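PDB 3P91: proliferating cell nuclear antigen from Entamoeba histolytica, which probably acts as a ring-shaped, DNA-encircling processivity factor for DNA polymerase delta, helping the enzyme stay on its template during elongation. Local coordinates for residues S51-L56 against L249-A254; I140-S145 against A225-L230; S216-S221 against L238-K243. All coordinates share one frame; numbering follows the deposited sequence.

Contact 1 of 3, residues S51-L56 against L249-A254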
loop_
_atom_site.group_PDB
_atom_site.type_symbol
_atom_site.label_atom_id
_atom_site.label_comp_id
_atom_site.label_asym_id
_atom_site.label_seq_id
_atom_site.Cartn_x
_atom_site.Cartn_y
_atom_site.Cartn_z
ATOM N N SER A 51 -17.435 -22.622 -14.902
ATOM C CA SER A 51 -17.576 -23.286 -13.625
ATOM C C SER A 51 -18.891 -22.915 -12.972
ATOM O O SER A 51 -19.691 -22.157 -13.519
ATOM C CB SER A 51 -16.427 -22.895 -12.701
ATOM O OG SER A 51 -16.472 -21.506 -12.409
ATOM N N LEU A 52 -19.095 -23.446 -11.777
ATOM C CA LEU A 52 -20.354 -23.302 -11.081
ATOM C C LEU A 52 -20.062 -22.762 -9.701
ATOM O O LEU A 52 -19.107 -23.191 -9.054
ATOM C CB LEU A 52 -21.022 -24.672 -10.964
ATOM C CG LEU A 52 -22.521 -24.868 -11.181
ATOM C CD1 LEU A 52 -23.328 -24.616 -9.907
ATOM C CD2 LEU A 52 -23.008 -24.006 -12.334
ATOM N N VAL A 53 -20.876 -21.807 -9.266
ATOM C CA VAL A 53 -20.825 -21.309 -7.902
ATOM C C VAL A 53 -22.090 -21.736 -7.175
ATOM O O VAL A 53 -23.177 -21.691 -7.741
ATOM C CB VAL A 53 -20.739 -19.768 -7.858
ATOM C CG1 VAL A 53 -20.445 -19.305 -6.450
ATOM C CG2 VAL A 53 -19.684 -19.258 -8.830
ATOM N N SER A 54 -21.940 -22.146 -5.919
ATOM C CA SER A 54 -23.064 -22.577 -5.100
ATOM C C SER A 54 -22.972 -22.024 -3.684
ATOM O O SER A 54 -22.164 -22.493 -2.891
ATOM C CB SER A 54 -23.099 -24.097 -5.025
ATOM O OG SER A 54 -24.055 -24.534 -4.079
ATOM N N LEU A 55 -23.807 -21.042 -3.362
ATOM C CA LEU A 55 -23.822 -20.477 -2.018
ATOM C C LEU A 55 -25.101 -20.787 -1.270
ATOM O O LEU A 55 -26.198 -20.734 -1.823
ATOM C CB LEU A 55 -23.635 -18.958 -2.049
ATOM C CG LEU A 55 -23.989 -18.193 -0.761
ATOM C CD1 LEU A 55 -22.903 -18.327 0.307
ATOM C CD2 LEU A 55 -24.261 -16.726 -1.062
ATOM N N LEU A 56 -24.948 -21.093 0.008
ATOM C CA LEU A 56 -26.088 -21.211 0.884
ATOM C C LEU A 56 -25.804 -20.545 2.217
ATOM O O LEU A 56 -24.984 -21.023 2.990
ATOM C CB LEU A 56 -26.424 -22.670 1.120
ATOM C CG LEU A 56 -27.548 -22.831 2.130
ATOM C CD1 LEU A 56 -28.798 -22.126 1.619
ATOM C CD2 LEU A 56 -27.812 -24.302 2.402
ATOM N N LEU A 249 -19.870 -22.229 0.964
ATOM C CA LEU A 249 -19.652 -21.751 -0.385
ATOM C C LEU A 249 -18.938 -22.848 -1.142
ATOM O O LEU A 249 -17.999 -23.443 -0.628
ATOM C CB LEU A 249 -18.801 -20.489 -0.355
ATOM C CG LEU A 249 -18.397 -19.933 -1.719
ATOM C CD1 LEU A 249 -19.630 -19.524 -2.511
ATOM C CD2 LEU A 249 -17.434 -18.761 -1.572
ATOM N N LYS A 250 -19.386 -23.141 -2.354
ATOM C CA LYS A 250 -18.754 -24.197 -3.131
ATOM C C LYS A 250 -18.571 -23.814 -4.580
ATOM O O LYS A 250 -19.408 -23.118 -5.157
ATOM C CB LYS A 250 -19.559 -25.487 -3.065
ATOM C CG LYS A 250 -19.576 -26.140 -1.720
ATOM C CD LYS A 250 -20.584 -27.244 -1.747
ATOM C CE LYS A 250 -20.675 -27.969 -0.433
ATOM N NZ LYS A 250 -21.748 -28.993 -0.540
ATOM N N PHE A 251 -17.468 -24.278 -5.156
ATOM C CA PHE A 251 -17.201 -24.097 -6.569
ATOM C C PHE A 251 -17.026 -25.450 -7.216
ATOM O O PHE A 251 -16.488 -26.367 -6.599
ATOM C CB PHE A 251 -15.928 -23.301 -6.764
ATOM C CG PHE A 251 -15.955 -21.971 -6.117
ATOM C CD1 PHE A 251 -16.384 -20.865 -6.815
ATOM C CD2 PHE A 251 -15.542 -21.821 -4.814
ATOM C CE1 PHE A 251 -16.403 -19.624 -6.224
ATOM C CE2 PHE A 251 -15.556 -20.587 -4.218
ATOM C CZ PHE A 251 -15.990 -19.484 -4.924
ATOM N N TYR A 252 -17.477 -25.562 -8.463
ATOM C CA TYR A 252 -17.363 -26.799 -9.223
ATOM C C TYR A 252 -16.607 -26.537 -10.500
ATOM O O TYR A 252 -17.027 -25.713 -11.314
ATOM C CB TYR A 252 -18.742 -27.346 -9.564
ATOM C CG TYR A 252 -19.559 -27.736 -8.361
ATOM C CD1 TYR A 252 -19.681 -29.063 -7.993
ATOM C CD2 TYR A 252 -20.207 -26.774 -7.588
ATOM C CE1 TYR A 252 -20.426 -29.432 -6.901
ATOM C CE2 TYR A 252 -20.957 -27.134 -6.482
ATOM C CZ TYR A 252 -21.063 -28.472 -6.148
ATOM O OH TYR A 252 -21.803 -28.869 -5.058
ATOM N N LEU A 253 -15.493 -27.241 -10.673
ATOM C CA LEU A 253 -14.647 -27.041 -11.837
ATOM C C LEU A 253 -14.206 -28.358 -12.471
ATOM O O LEU A 253 -13.617 -29.221 -11.816
ATOM C CB LEU A 253 -13.433 -26.187 -11.474
ATOM C CG LEU A 253 -12.525 -25.842 -12.653
ATOM C CD1 LEU A 253 -13.241 -24.949 -13.658
ATOM C CD2 LEU A 253 -11.238 -25.190 -12.167
ATOM N N ALA A 254 -14.490 -28.500 -13.757
ATOM C CA ALA A 254 -14.135 -29.705 -14.484
ATOM C C ALA A 254 -12.645 -29.734 -14.841
ATOM O O ALA A 254 -12.062 -28.713 -15.204
ATOM C CB ALA A 254 -14.986 -29.819 -15.736
HETATM O O HOH W 1 -23.968 -27.346 -3.264
#

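Contact 2 of 3, residues I140-S145 against A225-L230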
loop_
_atom_site.group_PDB
_atom_site.type_symbol
_atom_site.label_atom_id
_atom_site.label_comp_id
_atom_site.label_asym_id
_atom_site.label_seq_id
_atom_site.Cartn_x
_atom_site.Cartn_y
_atom_site.Cartn_z
ATOM N N ILE A 140 -10.473 -36.482 -0.717
ATOM C CA ILE A 140 -10.972 -35.226 -0.178
ATOM C C ILE A 140 -9.905 -34.583 0.689
ATOM O O ILE A 140 -9.528 -35.114 1.729
ATOM C CB ILE A 140 -12.249 -35.427 0.653
ATOM C CG1 ILE A 140 -13.374 -35.964 -0.227
ATOM C CG2 ILE A 140 -12.668 -34.128 1.285
ATOM C CD1 ILE A 140 -14.570 -36.416 0.550
ATOM N N ILE A 141 -9.426 -33.428 0.252
ATOM C CA ILE A 141 -8.321 -32.775 0.920
ATOM C C ILE A 141 -8.765 -31.574 1.724
ATOM O O ILE A 141 -9.527 -30.744 1.248
ATOM C CB ILE A 141 -7.297 -32.311 -0.095
ATOM C CG1 ILE A 141 -6.786 -33.511 -0.889
ATOM C CG2 ILE A 141 -6.170 -31.601 0.604
ATOM C CD1 ILE A 141 -6.071 -33.139 -2.141
ATOM N N THR A 142 -8.274 -31.491 2.950
ATOM C CA THR A 142 -8.564 -30.362 3.817
ATOM C C THR A 142 -7.252 -29.731 4.242
ATOM O O THR A 142 -6.306 -30.425 4.601
ATOM C CB THR A 142 -9.352 -30.787 5.056
ATOM O OG1 THR A 142 -10.628 -31.306 4.657
ATOM C CG2 THR A 142 -9.543 -29.604 5.985
ATOM N N LEU A 143 -7.209 -28.406 4.203
ATOM C CA LEU A 143 -5.967 -27.690 4.320
ATOM C C LEU A 143 -6.289 -26.258 4.678
ATOM O O LEU A 143 -7.348 -25.764 4.318
ATOM C CB LEU A 143 -5.262 -27.747 2.974
ATOM C CG LEU A 143 -4.399 -26.546 2.617
ATOM C CD1 LEU A 143 -3.167 -26.447 3.523
ATOM C CD2 LEU A 143 -3.990 -26.641 1.167
ATOM N N SER A 144 -5.392 -25.599 5.403
ATOM C CA SER A 144 -5.534 -24.174 5.678
ATOM C C SER A 144 -5.883 -23.443 4.388
ATOM O O SER A 144 -5.190 -23.579 3.384
ATOM C CB SER A 144 -4.239 -23.616 6.274
ATOM O OG SER A 144 -4.166 -22.202 6.158
ATOM N N SER A 145 -6.967 -22.678 4.411
ATOM C CA SER A 145 -7.404 -21.957 3.225
ATOM C C SER A 145 -6.435 -20.835 2.884
ATOM O O SER A 145 -6.276 -20.475 1.717
ATOM C CB SER A 145 -8.791 -21.370 3.456
ATOM O OG SER A 145 -8.782 -20.518 4.587
ATOM N N ALA A 225 -13.572 -19.180 5.765
ATOM C CA ALA A 225 -13.354 -20.404 6.514
ATOM C C ALA A 225 -11.883 -20.635 6.740
ATOM O O ALA A 225 -11.079 -20.373 5.856
ATOM C CB ALA A 225 -13.943 -21.567 5.760
ATOM N N ASP A 226 -11.534 -21.139 7.918
ATOM C CA ASP A 226 -10.131 -21.382 8.262
ATOM C C ASP A 226 -9.450 -22.348 7.299
ATOM O O ASP A 226 -8.298 -22.140 6.899
ATOM C CB ASP A 226 -10.008 -21.904 9.695
ATOM C CG ASP A 226 -10.017 -20.789 10.725
ATOM O OD1 ASP A 226 -9.274 -19.800 10.536
ATOM O OD2 ASP A 226 -10.770 -20.901 11.716
ATOM N N ASN A 227 -10.176 -23.398 6.933
ATOM C CA ASN A 227 -9.689 -24.403 6.003
ATOM C C ASN A 227 -10.474 -24.423 4.690
ATOM O O ASN A 227 -11.616 -23.972 4.630
ATOM C CB ASN A 227 -9.739 -25.783 6.660
ATOM C CG ASN A 227 -8.723 -25.935 7.782
ATOM O OD1 ASN A 227 -7.569 -25.540 7.645
ATOM N ND2 ASN A 227 -9.149 -26.514 8.893
ATOM N N VAL A 228 -9.852 -24.940 3.636
ATOM C CA VAL A 228 -10.547 -25.170 2.374
ATOM C C VAL A 228 -10.635 -26.666 2.117
ATOM O O VAL A 228 -9.690 -27.397 2.403
ATOM C CB VAL A 228 -9.836 -24.492 1.187
ATOM C CG1 VAL A 228 -8.414 -24.989 1.061
ATOM C CG2 VAL A 228 -10.614 -24.732 -0.104
ATOM N N LYS A 229 -11.767 -27.125 1.594
ATOM C CA LYS A 229 -11.907 -28.531 1.259
ATOM C C LYS A 229 -12.015 -28.768 -0.243
ATOM O O LYS A 229 -12.943 -28.297 -0.897
ATOM C CB LYS A 229 -13.094 -29.164 1.980
ATOM C CG LYS A 229 -12.999 -30.676 2.041
ATOM C CD LYS A 229 -14.204 -31.286 2.699
ATOM C CE LYS A 229 -15.394 -31.241 1.774
ATOM N NZ LYS A 229 -16.509 -32.078 2.290
ATOM N N LEU A 230 -11.051 -29.511 -0.776
ATOM C CA LEU A 230 -11.034 -29.853 -2.181
ATOM C C LEU A 230 -11.409 -31.314 -2.346
ATOM O O LEU A 230 -10.707 -32.206 -1.868
ATOM C CB LEU A 230 -9.645 -29.633 -2.761
ATOM C CG LEU A 230 -8.934 -28.289 -2.612
ATOM C CD1 LEU A 230 -8.722 -27.922 -1.154
ATOM C CD2 LEU A 230 -7.595 -28.355 -3.329
#

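Contact 3 of 3, residues S216-S221 against L238-K243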
loop_
_atom_site.group_PDB
_atom_site.type_symbol
_atom_site.label_atom_id
_atom_site.label_comp_id
_atom_site.label_asym_id
_atom_site.label_seq_id
_atom_site.Cartn_x
_atom_site.Cartn_y
_atom_site.Cartn_z
ATOM N N SER A 216 -7.249 -20.040 -8.690
ATOM C CA SER A 216 -6.670 -18.902 -7.995
ATOM C C SER A 216 -7.706 -17.830 -7.630
ATOM O O SER A 216 -7.562 -17.157 -6.609
ATOM C CB SER A 216 -5.524 -18.302 -8.813
ATOM O OG SER A 216 -6.023 -17.526 -9.886
ATOM N N GLU A 217 -8.742 -17.671 -8.454
ATOM C CA GLU A 217 -9.838 -16.753 -8.131
ATOM C C GLU A 217 -10.728 -17.366 -7.056
ATOM O O GLU A 217 -11.206 -16.678 -6.163
ATOM C CB GLU A 217 -10.657 -16.407 -9.380
ATOM N N PHE A 218 -10.943 -18.674 -7.144
ATOM C CA PHE A 218 -11.749 -19.385 -6.167
ATOM C C PHE A 218 -11.092 -19.310 -4.807
ATOM O O PHE A 218 -11.761 -19.133 -3.793
ATOM C CB PHE A 218 -11.877 -20.864 -6.547
ATOM C CG PHE A 218 -12.693 -21.114 -7.779
ATOM C CD1 PHE A 218 -13.466 -20.110 -8.338
ATOM C CD2 PHE A 218 -12.695 -22.368 -8.374
ATOM C CE1 PHE A 218 -14.218 -20.346 -9.475
ATOM C CE2 PHE A 218 -13.444 -22.610 -9.511
ATOM C CZ PHE A 218 -14.205 -21.596 -10.062
ATOM N N ALA A 219 -9.776 -19.472 -4.800
ATOM C CA ALA A 219 -9.000 -19.568 -3.572
ATOM C C ALA A 219 -9.138 -18.328 -2.710
ATOM O O ALA A 219 -8.929 -18.378 -1.499
ATOM C CB ALA A 219 -7.541 -19.819 -3.893
ATOM N N LYS A 220 -9.491 -17.215 -3.341
ATOM C CA LYS A 220 -9.621 -15.945 -2.639
ATOM C C LYS A 220 -10.817 -15.915 -1.702
ATOM O O LYS A 220 -11.073 -14.902 -1.060
ATOM C CB LYS A 220 -9.732 -14.793 -3.630
ATOM C CG LYS A 220 -8.539 -14.636 -4.532
ATOM C CD LYS A 220 -8.805 -13.563 -5.572
ATOM C CE LYS A 220 -7.688 -13.497 -6.597
ATOM N NZ LYS A 220 -8.002 -12.517 -7.670
ATOM N N SER A 221 -11.550 -17.021 -1.628
ATOM C CA SER A 221 -12.695 -17.129 -0.730
ATOM C C SER A 221 -12.259 -17.540 0.674
ATOM O O SER A 221 -13.089 -17.748 1.559
ATOM C CB SER A 221 -13.710 -18.130 -1.280
ATOM O OG SER A 221 -14.220 -17.692 -2.523
ATOM N N LEU A 238 -13.884 -31.008 -9.842
ATOM C CA LEU A 238 -13.414 -30.797 -8.489
ATOM C C LEU A 238 -14.408 -29.935 -7.720
ATOM O O LEU A 238 -15.136 -29.141 -8.308
ATOM C CB LEU A 238 -12.056 -30.094 -8.537
ATOM C CG LEU A 238 -11.520 -29.432 -7.270
ATOM C CD1 LEU A 238 -10.805 -30.418 -6.376
ATOM C CD2 LEU A 238 -10.624 -28.290 -7.652
ATOM N N ILE A 239 -14.433 -30.097 -6.402
ATOM C CA ILE A 239 -15.173 -29.194 -5.534
ATOM C C ILE A 239 -14.206 -28.466 -4.617
ATOM O O ILE A 239 -13.341 -29.078 -3.991
ATOM C CB ILE A 239 -16.168 -29.938 -4.633
ATOM C CG1 ILE A 239 -16.874 -31.040 -5.402
ATOM C CG2 ILE A 239 -17.190 -28.976 -4.044
ATOM C CD1 ILE A 239 -17.723 -31.884 -4.519
ATOM N N MET A 240 -14.351 -27.151 -4.541
ATOM C CA MET A 240 -13.619 -26.377 -3.556
ATOM C C MET A 240 -14.649 -25.755 -2.631
ATOM O O MET A 240 -15.405 -24.887 -3.040
ATOM C CB MET A 240 -12.770 -25.302 -4.236
ATOM C CG MET A 240 -11.736 -24.651 -3.336
ATOM S SD MET A 240 -10.810 -23.356 -4.192
ATOM C CE MET A 240 -9.967 -24.319 -5.435
ATOM N N GLU A 241 -14.689 -26.225 -1.389
ATOM C CA GLU A 241 -15.710 -25.802 -0.441
ATOM C C GLU A 241 -15.182 -24.943 0.702
ATOM O O GLU A 241 -14.213 -25.292 1.366
ATOM C CB GLU A 241 -16.405 -27.021 0.151
ATOM C CG GLU A 241 -17.223 -26.690 1.384
ATOM C CD GLU A 241 -17.699 -27.926 2.113
ATOM O OE1 GLU A 241 -17.645 -27.939 3.360
ATOM O OE2 GLU A 241 -18.130 -28.884 1.441
ATOM N N PHE A 242 -15.844 -23.817 0.933
ATOM C CA PHE A 242 -15.568 -22.985 2.089
ATOM C C PHE A 242 -16.780 -22.969 3.019
ATOM O O PHE A 242 -17.720 -22.202 2.819
ATOM C CB PHE A 242 -15.215 -21.567 1.649
ATOM C CG PHE A 242 -13.991 -21.493 0.798
ATOM C CD1 PHE A 242 -12.745 -21.301 1.369
ATOM C CD2 PHE A 242 -14.079 -21.638 -0.575
ATOM C CE1 PHE A 242 -11.609 -21.250 0.585
ATOM C CE2 PHE A 242 -12.946 -21.580 -1.362
ATOM C CZ PHE A 242 -11.713 -21.389 -0.782
ATOM N N LYS A 243 -16.751 -23.827 4.034
ATOM C CA LYS A 243 -17.846 -23.914 4.991
ATOM C C LYS A 243 -17.623 -23.039 6.223
ATOM O O LYS A 243 -16.723 -23.292 7.022
ATOM C CB LYS A 243 -18.075 -25.365 5.408
ATOM C CG LYS A 243 -19.030 -25.514 6.579
ATOM C CD LYS A 243 -19.481 -26.955 6.726
ATOM C CE LYS A 243 -18.311 -27.881 6.984
ATOM N NZ LYS A 243 -17.685 -27.608 8.308
#

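Contact 1 of 3, residues S51-L56 against L249-A254
Leu52 O is gripped by two donors of the strand opposite. Tyr252 N gives it a hydrogen bond of 2.9 Å with an N-H...O angle of 157°, and Phe251 CA-H adds a weaker contact, CA to Leu52 O being 3.3 Å. Leu52 N returns the bond to Tyr252 O. Two residues on, the same hydrogen-bonded pairing recurs between Ser54 and Lys250, where Ser54 N lies 2.8 Å from Lys250 O and in the plane of that carbonyl. The strand axes make an angle of 164°, so the pairing is plainly antiparallel.

The two faces differ in character. On one, Val53 CG1 sits 4.0 Å from Leu249 CD1 and 4.1 Å from Phe251 CE1; the Val53 and Phe251 side chains run side by side in the same direction. On the other, Tyr252 CG lies anti to its carbonyl carbon (chi1 -63°), and the ring presents its edge to Ser54, with CB of Ser54 in the ring plane and 4.0 Å from Tyr252 CE2. A water links the polar ends of this pair, 2.9 Å from Ser54 OG and 3.2 Å from Tyr252 OH.

Helix 14-25 packs against the face of Val53, Leu55 and Leu249, and Phe218 of helix 212-218 stacks on Phe251. Ser51 OG is hydrogen-bonded to Gln214 of that helix, while Leu52, on the opposite face, touches Val130 in the connection between the two domains. Strands 39-45 and 238-244 flank the pair and continue the sheet.

Contact 2 of 3, residues I140-S145 against A225-L230
Backbone hydrogen bonds carry most of the contact between Leu143 and Val228 and between Ile141 and Leu230. Val228 N lies 2.7 Å from Leu143 O and approaches nearly along the C=O axis, at a C=O...N angle of 173°. Ile141 N and Leu230 O, 2.8 Å apart, form a bond almost straight at hydrogen (174°). Between these pairs Lys229 CA-H points at Ile141 O, with CA and O 3.2 Å apart.

A second polar group sits where strand 140-144 turns into the following helix. Ser145 N donates to Asp226 O at 2.9 Å, and Ser145 OG donates to Ala225 O at 2.6 Å, in the plane of that carbonyl. OG stands between the backbone N and the carbonyl carbon of its own residue (chi1 58°), which turns it to the carbonyl of Ala225. Ser144, at the N-cap, turns its OG to the helix instead and bonds Glu147 N.

Apolar contacts are fewer. Ile140 CG2 lies 3.5 Å from Lys229 CD, touching the aliphatic part of the lysine. Thr142 crosses Asn227 at about a right angle, its CG2 3.9 Å from Asn227 CB. Val228 and Leu230 point to the other face, where both touch Phe148.

Strand 139-144 runs straight into helix 145-158, which packs on the sheet through Phe148; helices laid on antiparallel sheets in this way are typical of the PCNA fold, and here Ser144 caps the helix.

Contact 3 of 3, residues S216-S221 against L238-K243
Phe242 reaches from its strand to Ser221 and to Phe218 of helix 212-218, and its ring can be followed atom by atom. CB starts the side chain, with CG anti to the carbonyl carbon (chi1 -62°). From CG two routes lead round the ring. On one, CD1 comes 3.6 Å from Ser221 O and CE1 3.8 Å from Ser221 C, so the carbonyl group of that serine lies over this part of the ring, on the face that CB also covers. On the other, beyond CD2, CE2 lies 3.5 Å from Ser221 CB and 3.6 Å from Phe218 O. At the tip, CZ is 3.8 Å from Phe218 O and also packs on Val228 of the next strand.

The evidence for a CH-pi contact is that Ser221 CB stands over one face of the ring, 3.7 Å from its centroid and only 17° off the normal. Phe218 O, by contrast, approaches obliquely; it also accepts a backbone hydrogen bond of 3.0 Å from Ser221 N, which ties the turn holding Ser221 to the helix.

Met240 makes the other half of the contact. Its SD rests 3.6 Å from Phe218 CB, and a bend at chi3 (-64°) brings CE to the edge of the Phe218 ring, near its plane. No hydrogen bond joins the two segments, and all five touching residues are buried.

A helix, with the residues after it, laid by apolar contacts on a beta sheet is characteristic of the PCNA fold, in which helices line the central channel of the ring and sheets form its outer layer.

Overall arrangement
From the N terminus, residues 51-56 come first and find their partner, 249-254, only near the chain's end. Contact 1 therefore closes a loop that encloses contacts 2 and 3 and joins the N-terminal and C-terminal domains in one antiparallel sheet. Inside it, 140-145 waits for 225-230 and 216-221 for 238-243; the segments alternate, so contacts 2 and 3 cross. Strand 238-244 mediates laterally: Leu249 O and Phe242 N, 2.7 Å apart, probably bond contact 1 to contact 3, and Lys229 O with Glu241 N, 2.8 Å apart, does likewise for contact 2. Contact 3 then fastens helix 212-218 onto this continuous sheet.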